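Local coordinates for protein chromosome-partitioning ATPase Soj (Thermus thermophilus, PDB 1WCV) that hydrolyses ATP and, in its ATP-bound state, cooperatively binds double-stranded DNA, probably to partition the bacterial chromosome, at residues 12-17 / 144-149; 18-23 / 116-121; 177-180 / 186-189. All coordinates share one frame; numbering follows the deposited sequence.

Contact 1: 12-17 / 144-149; sequences ANQKGG and EYYALE
K15 and Q14, on the loop between strand 8-11 and helix 18-33, both reach across to the ring of Y146, near the N-terminal end of helix 146-164. Take K15 from its root: CB and CG only carry the chain outward, and contact starts at CD, 4.0 Å from CE1 of Y146. There the lysine bends at chi3 (-62°), which brings CE and NZ obliquely up to the ring's CD1 side; CE comes to 3.4 Å from Y146 CD1, and NZ closes to 3.3 Å from the same carbon. E144 OE2, 4.5 Å from K15 NZ, offers an opposite charge nearby, too far for a salt bridge.

Q14 works at the other end of the tyrosine. Its OE1 lies at the edge of the ring, in plane, and accepts the phenol proton; the modelled 2.4 Å from Y146 OH to Q14 OE1 is doubtfully short. The amide plane is turned 51° from the ring. On its NE2 side a water bridges the two segments, 2.7 Å from Q14 NE2 and 3.2 Å from E149 O, while E149 CG sits over one face of the ring. These groups lie at the surface, at the start of the P-loop: K15 occupies the signature-lysine position of the deviant Walker A motif of ParA-family ATPases and is an ATP-binding residue of this protein.

Contact 2: 18-23 / 116-121; sequences VGKTTT and LLDAPP
K20 leaves helix 18-33 with CG anti to the backbone N (chi1 178°), then curls at chi3 and chi4, dropping its ammonium onto the end of strand 114-118; D118 answers with its own CG anti to N (chi1 -170°), which places the carboxylate within reach of K20 and T21. K20 NZ forms a salt bridge with D118 OD1 at 2.7 Å, coming from above the carboxylate plane. The same nitrogen donates to the backbone, 2.8 Å to A119 O, again from above the carbonyl plane (35° out of it). A carboxylate oxygen at the strand's end and the backbone carbonyl next after it thus hold the buried ammonium. This is the Walker A lysine facing the Walker B aspartate, the P-loop that follows strand 8-11 and the end of strand 114-118, its parallel neighbour in the sheet, closing on the nucleotide site: K20 and T21 bind ATP and ADP, and T21 also binds magnesium. The T21 and D118 side chains cross at about a right angle, with T21 OG1 3.0 Å from D118 OD2. Behind them, T23 OG1 donates to G19 O at 2.7 Å, while T23 N reaches that carbonyl from the opposite face.

Contact 3: 177-180 / 186-189; sequences TMYD and AQQV
This is a buried CH-pi contact just beyond strand 170-177, outermost in this chain's sheet, where the loop leading into helix 185-197 folds back on the first turn of that helix. The methyl of A186 lies over one face of the Y179 ring, its CB 3.7 Å from the ring centroid and only 15° off the normal. It is displaced a little toward the rim, with Y179 CE1 its nearest ring atom at 3.6 Å. The carbonyl oxygen of D180 also meets this methyl, D180 O to A186 CB being 3.5 Å.

With CG anti to its backbone N (chi1 -179°), Y179 carries its ring across the start of the helix, so that OH comes within 3.1 Å of Q187 CG. That hydroxyl finds its polar partner elsewhere, in a hydrogen bond with H233 of the second subunit, whose R237 makes a cation-pi contact with the ring. An alanine in place of Y179 is likely to strip the A186 methyl of its aromatic cover and to leave H233 and R237 of the second subunit without their hydroxyl and ring partners. The carboxylate of D180 turns away to a salt bridge with R182. Backbone bonds from Y179 to I206 and R208 tie the loop to the chain around the ATP-binding P207, M178 packs on V18 of helix 18-33, and V189 touches Y145, near the N-terminal end of helix 146-164.

Contact 2 is the core of the set, its centre about 4 Å from the chain's centre, and built on charge and hydrogen bonds; contact 1 lies at the surface and mixes polar bonding with a lysine chain crossing a ring. Both involve the P-loop, and they touch where P121 packs against Q14, K15 and G16. Contact 3 is the farthest out, its centre about 19 Å from that of the chain, yet largely buried; no hydrogen bond joins its two segments, which meet by CH-pi and van der Waals packing, with the second subunit beside them. T177 joins it to contact 2 through G19 and T23, and V189 joins it to contact 1 through E144.

Contact 1: 12-17 / 144-149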
loop_
_atom_site.group_PDB
_atom_site.type_symbol
_atom_site.label_atom_id
_atom_site.label_comp_id
_atom_site.label_asym_id
_atom_site.label_seq_id
_atom_site.Cartn_x
_atom_site.Cartn_y
_atom_site.Cartn_z
ATOM N N ALA A 12 -15.204 12.397 2.504
ATOM C CA ALA A 12 -15.225 13.827 2.780
ATOM C C ALA A 12 -13.858 14.419 3.062
ATOM O O ALA A 12 -12.979 13.758 3.601
ATOM C CB ALA A 12 -16.139 14.103 3.966
ATOM N N ASN A 13 -13.682 15.672 2.661
ATOM C CA ASN A 13 -12.457 16.401 2.947
ATOM C C ASN A 13 -12.871 17.857 3.059
ATOM O O ASN A 13 -14.027 18.202 2.822
ATOM C CB ASN A 13 -11.384 16.202 1.866
ATOM C CG ASN A 13 -11.861 16.585 0.494
ATOM O OD1 ASN A 13 -12.798 17.362 0.349
ATOM N ND2 ASN A 13 -11.212 16.051 -0.524
ATOM N N GLN A 14 -11.930 18.712 3.420
ATOM C CA GLN A 14 -12.226 20.123 3.603
ATOM C C GLN A 14 -12.473 20.899 2.309
ATOM O O GLN A 14 -13.466 21.625 2.195
ATOM C CB GLN A 14 -11.077 20.762 4.378
ATOM C CG GLN A 14 -11.449 21.964 5.200
ATOM C CD GLN A 14 -10.254 22.503 5.957
ATOM O OE1 GLN A 14 -9.287 22.955 5.355
ATOM N NE2 GLN A 14 -10.310 22.445 7.276
ATOM N N LYS A 15 -11.591 20.731 1.328
ATOM C CA LYS A 15 -11.709 21.474 0.075
ATOM C C LYS A 15 -12.281 20.735 -1.133
ATOM O O LYS A 15 -12.362 21.301 -2.225
ATOM C CB LYS A 15 -10.344 22.055 -0.296
ATOM C CG LYS A 15 -9.762 22.961 0.781
ATOM C CD LYS A 15 -8.430 23.558 0.357
ATOM C CE LYS A 15 -7.392 22.483 0.111
ATOM N NZ LYS A 15 -6.091 23.075 -0.301
ATOM N N GLY A 16 -12.684 19.486 -0.943
ATOM C CA GLY A 16 -13.236 18.727 -2.049
ATOM C C GLY A 16 -12.174 18.412 -3.082
ATOM O O GLY A 16 -11.030 18.120 -2.739
ATOM N N GLY A 17 -12.547 18.471 -4.353
ATOM C CA GLY A 17 -11.590 18.185 -5.402
ATOM C C GLY A 17 -11.951 16.952 -6.206
ATOM O O GLY A 17 -12.831 16.183 -5.824
ATOM N N GLU A 144 -0.328 17.526 -1.185
ATOM C CA GLU A 144 0.137 18.912 -1.113
ATOM C C GLU A 144 0.288 19.243 0.363
ATOM O O GLU A 144 -0.429 18.688 1.196
ATOM C CB GLU A 144 -0.894 19.853 -1.736
ATOM C CG GLU A 144 -1.190 19.600 -3.200
ATOM C CD GLU A 144 -2.337 20.462 -3.708
ATOM O OE1 GLU A 144 -2.599 20.452 -4.928
ATOM O OE2 GLU A 144 -2.979 21.148 -2.882
ATOM N N TYR A 145 1.195 20.151 0.697
ATOM C CA TYR A 145 1.410 20.494 2.097
ATOM C C TYR A 145 0.177 20.977 2.860
ATOM O O TYR A 145 0.090 20.785 4.075
ATOM C CB TYR A 145 2.540 21.521 2.243
ATOM C CG TYR A 145 3.786 20.917 2.848
ATOM C CD1 TYR A 145 4.664 20.153 2.075
ATOM C CD2 TYR A 145 4.050 21.042 4.215
ATOM C CE1 TYR A 145 5.773 19.524 2.648
ATOM C CE2 TYR A 145 5.156 20.416 4.798
ATOM C CZ TYR A 145 6.011 19.657 4.008
ATOM O OH TYR A 145 7.094 19.029 4.577
ATOM N N TYR A 146 -0.780 21.591 2.170
ATOM C CA TYR A 146 -1.964 22.062 2.877
ATOM C C TYR A 146 -2.740 20.906 3.493
ATOM O O TYR A 146 -3.484 21.094 4.456
ATOM C CB TYR A 146 -2.906 22.850 1.961
ATOM C CG TYR A 146 -4.133 23.306 2.717
ATOM C CD1 TYR A 146 -5.267 22.495 2.798
ATOM C CD2 TYR A 146 -4.107 24.476 3.477
ATOM C CE1 TYR A 146 -6.336 22.829 3.631
ATOM C CE2 TYR A 146 -5.168 24.818 4.312
ATOM C CZ TYR A 146 -6.277 23.986 4.387
ATOM O OH TYR A 146 -7.305 24.287 5.254
ATOM N N ALA A 147 -2.562 19.708 2.949
ATOM C CA ALA A 147 -3.295 18.554 3.455
ATOM C C ALA A 147 -3.058 18.323 4.937
ATOM O O ALA A 147 -3.925 17.790 5.627
ATOM C CB ALA A 147 -2.927 17.298 2.654
ATOM N N LEU A 148 -1.888 18.716 5.430
ATOM C CA LEU A 148 -1.577 18.537 6.842
ATOM C C LEU A 148 -2.590 19.266 7.717
ATOM O O LEU A 148 -3.138 18.678 8.646
ATOM C CB LEU A 148 -0.165 19.049 7.155
ATOM C CG LEU A 148 0.996 18.201 6.632
ATOM C CD1 LEU A 148 2.297 18.965 6.810
ATOM C CD2 LEU A 148 1.044 16.868 7.373
ATOM N N GLU A 149 -2.837 20.543 7.420
ATOM C CA GLU A 149 -3.804 21.313 8.195
ATOM C C GLU A 149 -5.240 20.982 7.786
ATOM O O GLU A 149 -6.142 20.978 8.622
ATOM C CB GLU A 149 -3.549 22.818 8.048
ATOM C CG GLU A 149 -3.289 23.293 6.631
ATOM C CD GLU A 149 -1.807 23.429 6.309
ATOM O OE1 GLU A 149 -1.116 22.393 6.176
ATOM O OE2 GLU A 149 -1.334 24.584 6.191
HETATM O O HOH W 1 -8.310 23.282 8.847
#

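Contact 2: 18-23 / 116-121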
loop_
_atom_site.group_PDB
_atom_site.type_symbol
_atom_site.label_atom_id
_atom_site.label_comp_id
_atom_site.label_asym_id
_atom_site.label_seq_id
_atom_site.Cartn_x
_atom_site.Cartn_y
_atom_site.Cartn_z
ATOM N N VAL A 18 -11.259 16.764 -7.323
ATOM C CA VAL A 18 -11.510 15.627 -8.196
ATOM C C VAL A 18 -11.142 14.295 -7.538
ATOM O O VAL A 18 -11.808 13.284 -7.760
ATOM C CB VAL A 18 -10.722 15.771 -9.515
ATOM C CG1 VAL A 18 -9.261 16.040 -9.214
ATOM C CG2 VAL A 18 -10.860 14.506 -10.353
ATOM N N GLY A 19 -10.086 14.304 -6.731
ATOM C CA GLY A 19 -9.649 13.084 -6.070
ATOM C C GLY A 19 -10.724 12.453 -5.207
ATOM O O GLY A 19 -10.847 11.225 -5.143
ATOM N N LYS A 20 -11.518 13.294 -4.550
ATOM C CA LYS A 20 -12.574 12.808 -3.671
ATOM C C LYS A 20 -13.670 12.091 -4.443
ATOM O O LYS A 20 -14.073 10.986 -4.091
ATOM C CB LYS A 20 -13.186 13.969 -2.884
ATOM C CG LYS A 20 -14.328 13.549 -1.963
ATOM C CD LYS A 20 -14.952 14.757 -1.274
ATOM C CE LYS A 20 -15.639 15.672 -2.282
ATOM N NZ LYS A 20 -16.859 15.030 -2.835
ATOM N N THR A 21 -14.155 12.729 -5.500
ATOM C CA THR A 21 -15.215 12.125 -6.291
ATOM C C THR A 21 -14.694 10.932 -7.082
ATOM O O THR A 21 -15.399 9.937 -7.241
ATOM C CB THR A 21 -15.864 13.166 -7.222
ATOM O OG1 THR A 21 -16.622 14.082 -6.422
ATOM C CG2 THR A 21 -16.794 12.497 -8.226
ATOM N N THR A 22 -13.463 11.025 -7.572
ATOM C CA THR A 22 -12.884 9.907 -8.306
ATOM C C THR A 22 -12.780 8.725 -7.346
ATOM O O THR A 22 -12.970 7.573 -7.739
ATOM C CB THR A 22 -11.483 10.258 -8.851
ATOM O OG1 THR A 22 -11.612 11.193 -9.928
ATOM C CG2 THR A 22 -10.771 9.011 -9.363
ATOM N N THR A 23 -12.494 9.011 -6.081
ATOM C CA THR A 23 -12.391 7.947 -5.093
ATOM C C THR A 23 -13.760 7.338 -4.810
ATOM O O THR A 23 -13.882 6.119 -4.698
ATOM C CB THR A 23 -11.785 8.451 -3.775
ATOM O OG1 THR A 23 -10.433 8.858 -4.003
ATOM C CG2 THR A 23 -11.818 7.369 -2.722
ATOM N N LEU A 116 -21.818 4.221 0.131
ATOM C CA LEU A 116 -20.809 5.283 0.054
ATOM C C LEU A 116 -21.503 6.620 -0.142
ATOM O O LEU A 116 -22.357 6.758 -1.013
ATOM C CB LEU A 116 -19.841 5.029 -1.112
ATOM C CG LEU A 116 -18.697 4.030 -0.884
ATOM C CD1 LEU A 116 -19.232 2.710 -0.357
ATOM C CD2 LEU A 116 -17.949 3.812 -2.197
ATOM N N LEU A 117 -21.135 7.607 0.668
ATOM C CA LEU A 117 -21.747 8.931 0.568
ATOM C C LEU A 117 -20.722 9.953 0.110
ATOM O O LEU A 117 -19.821 10.294 0.868
ATOM C CB LEU A 117 -22.289 9.353 1.931
ATOM C CG LEU A 117 -23.165 8.357 2.685
ATOM C CD1 LEU A 117 -23.358 8.839 4.116
ATOM C CD2 LEU A 117 -24.502 8.198 1.966
ATOM N N ASP A 118 -20.854 10.438 -1.121
ATOM C CA ASP A 118 -19.924 11.435 -1.641
ATOM C C ASP A 118 -20.379 12.808 -1.164
ATOM O O ASP A 118 -21.241 13.432 -1.775
ATOM C CB ASP A 118 -19.877 11.384 -3.170
ATOM C CG ASP A 118 -18.750 12.222 -3.742
ATOM O OD1 ASP A 118 -17.750 12.445 -3.019
ATOM O OD2 ASP A 118 -18.848 12.650 -4.913
ATOM N N ALA A 119 -19.774 13.272 -0.073
ATOM C CA ALA A 119 -20.120 14.550 0.545
ATOM C C ALA A 119 -19.482 15.778 -0.082
ATOM O O ALA A 119 -18.349 15.740 -0.559
ATOM C CB ALA A 119 -19.764 14.505 2.022
ATOM N N PRO A 120 -20.215 16.899 -0.090
ATOM C CA PRO A 120 -19.665 18.127 -0.669
ATOM C C PRO A 120 -18.622 18.688 0.298
ATOM O O PRO A 120 -18.594 18.321 1.473
ATOM C CB PRO A 120 -20.888 19.027 -0.797
ATOM C CG PRO A 120 -21.743 18.599 0.341
ATOM C CD PRO A 120 -21.612 17.089 0.338
ATOM N N PRO A 121 -17.747 19.577 -0.185
ATOM C CA PRO A 121 -16.723 20.156 0.688
ATOM C C PRO A 121 -17.266 21.304 1.529
ATOM O O PRO A 121 -18.455 21.618 1.474
ATOM C CB PRO A 121 -15.671 20.628 -0.302
ATOM C CG PRO A 121 -16.513 21.093 -1.454
ATOM C CD PRO A 121 -17.523 19.966 -1.589
#

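Contact 3: 177-180 / 186-189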
loop_
_atom_site.group_PDB
_atom_site.type_symbol
_atom_site.label_atom_id
_atom_site.label_comp_id
_atom_site.label_asym_id
_atom_site.label_seq_id
_atom_site.Cartn_x
_atom_site.Cartn_y
_atom_site.Cartn_z
ATOM N N THR A 177 -4.323 11.009 -2.743
ATOM C CA THR A 177 -4.705 10.891 -4.146
ATOM C C THR A 177 -3.891 11.886 -4.959
ATOM O O THR A 177 -3.186 12.738 -4.405
ATOM C CB THR A 177 -6.214 11.214 -4.366
ATOM O OG1 THR A 177 -6.452 12.599 -4.091
ATOM C CG2 THR A 177 -7.084 10.366 -3.445
ATOM N N MET A 178 -3.980 11.761 -6.280
ATOM C CA MET A 178 -3.273 12.654 -7.189
ATOM C C MET A 178 -1.784 12.776 -6.889
ATOM O O MET A 178 -1.172 13.832 -7.065
ATOM C CB MET A 178 -3.955 14.024 -7.169
ATOM C CG MET A 178 -5.443 13.902 -7.481
ATOM S SD MET A 178 -6.308 15.452 -7.666
ATOM C CE MET A 178 -5.981 15.798 -9.394
ATOM N N TYR A 179 -1.200 11.671 -6.440
ATOM C CA TYR A 179 0.224 11.630 -6.137
ATOM C C TYR A 179 0.982 11.878 -7.449
ATOM O O TYR A 179 0.931 11.051 -8.358
ATOM C CB TYR A 179 0.562 10.243 -5.573
ATOM C CG TYR A 179 2.009 10.021 -5.187
ATOM C CD1 TYR A 179 2.454 10.248 -3.884
ATOM C CD2 TYR A 179 2.926 9.537 -6.122
ATOM C CE1 TYR A 179 3.794 9.986 -3.521
ATOM C CE2 TYR A 179 4.246 9.276 -5.774
ATOM C CZ TYR A 179 4.676 9.499 -4.474
ATOM O OH TYR A 179 5.982 9.208 -4.141
ATOM N N ASP A 180 1.683 13.007 -7.538
ATOM C CA ASP A 180 2.437 13.361 -8.750
ATOM C C ASP A 180 3.775 12.637 -8.806
ATOM O O ASP A 180 4.772 13.110 -8.262
ATOM C CB ASP A 180 2.671 14.875 -8.803
ATOM C CG ASP A 180 3.266 15.334 -10.131
ATOM O OD1 ASP A 180 3.540 14.477 -10.990
ATOM O OD2 ASP A 180 3.454 16.557 -10.318
ATOM N N ALA A 186 6.139 14.914 -3.973
ATOM C CA ALA A 186 5.025 14.059 -3.597
ATOM C C ALA A 186 5.486 13.134 -2.482
ATOM O O ALA A 186 4.779 12.943 -1.502
ATOM C CB ALA A 186 4.561 13.241 -4.794
ATOM N N GLN A 187 6.679 12.561 -2.643
ATOM C CA GLN A 187 7.241 11.663 -1.635
ATOM C C GLN A 187 7.341 12.345 -0.278
ATOM O O GLN A 187 6.995 11.761 0.744
ATOM C CB GLN A 187 8.650 11.198 -2.045
ATOM C CG GLN A 187 8.689 9.956 -2.909
ATOM C CD GLN A 187 10.093 9.602 -3.367
ATOM O OE1 GLN A 187 11.080 9.900 -2.689
ATOM N NE2 GLN A 187 10.187 8.944 -4.517
ATOM N N GLN A 188 7.831 13.581 -0.275
ATOM C CA GLN A 188 8.012 14.328 0.962
ATOM C C GLN A 188 6.695 14.629 1.676
ATOM O O GLN A 188 6.596 14.511 2.896
ATOM C CB GLN A 188 8.773 15.629 0.675
ATOM C CG GLN A 188 9.096 16.419 1.928
ATOM C CD GLN A 188 9.788 15.569 2.976
ATOM O OE1 GLN A 188 9.585 15.761 4.175
ATOM N NE2 GLN A 188 10.614 14.626 2.529
ATOM N N VAL A 189 5.673 15.010 0.922
ATOM C CA VAL A 189 4.392 15.299 1.546
ATOM C C VAL A 189 3.773 14.031 2.133
ATOM O O VAL A 189 3.222 14.059 3.233
ATOM C CB VAL A 189 3.407 15.926 0.546
ATOM C CG1 VAL A 189 2.068 16.187 1.237
ATOM C CG2 VAL A 189 3.985 17.223 0.005
#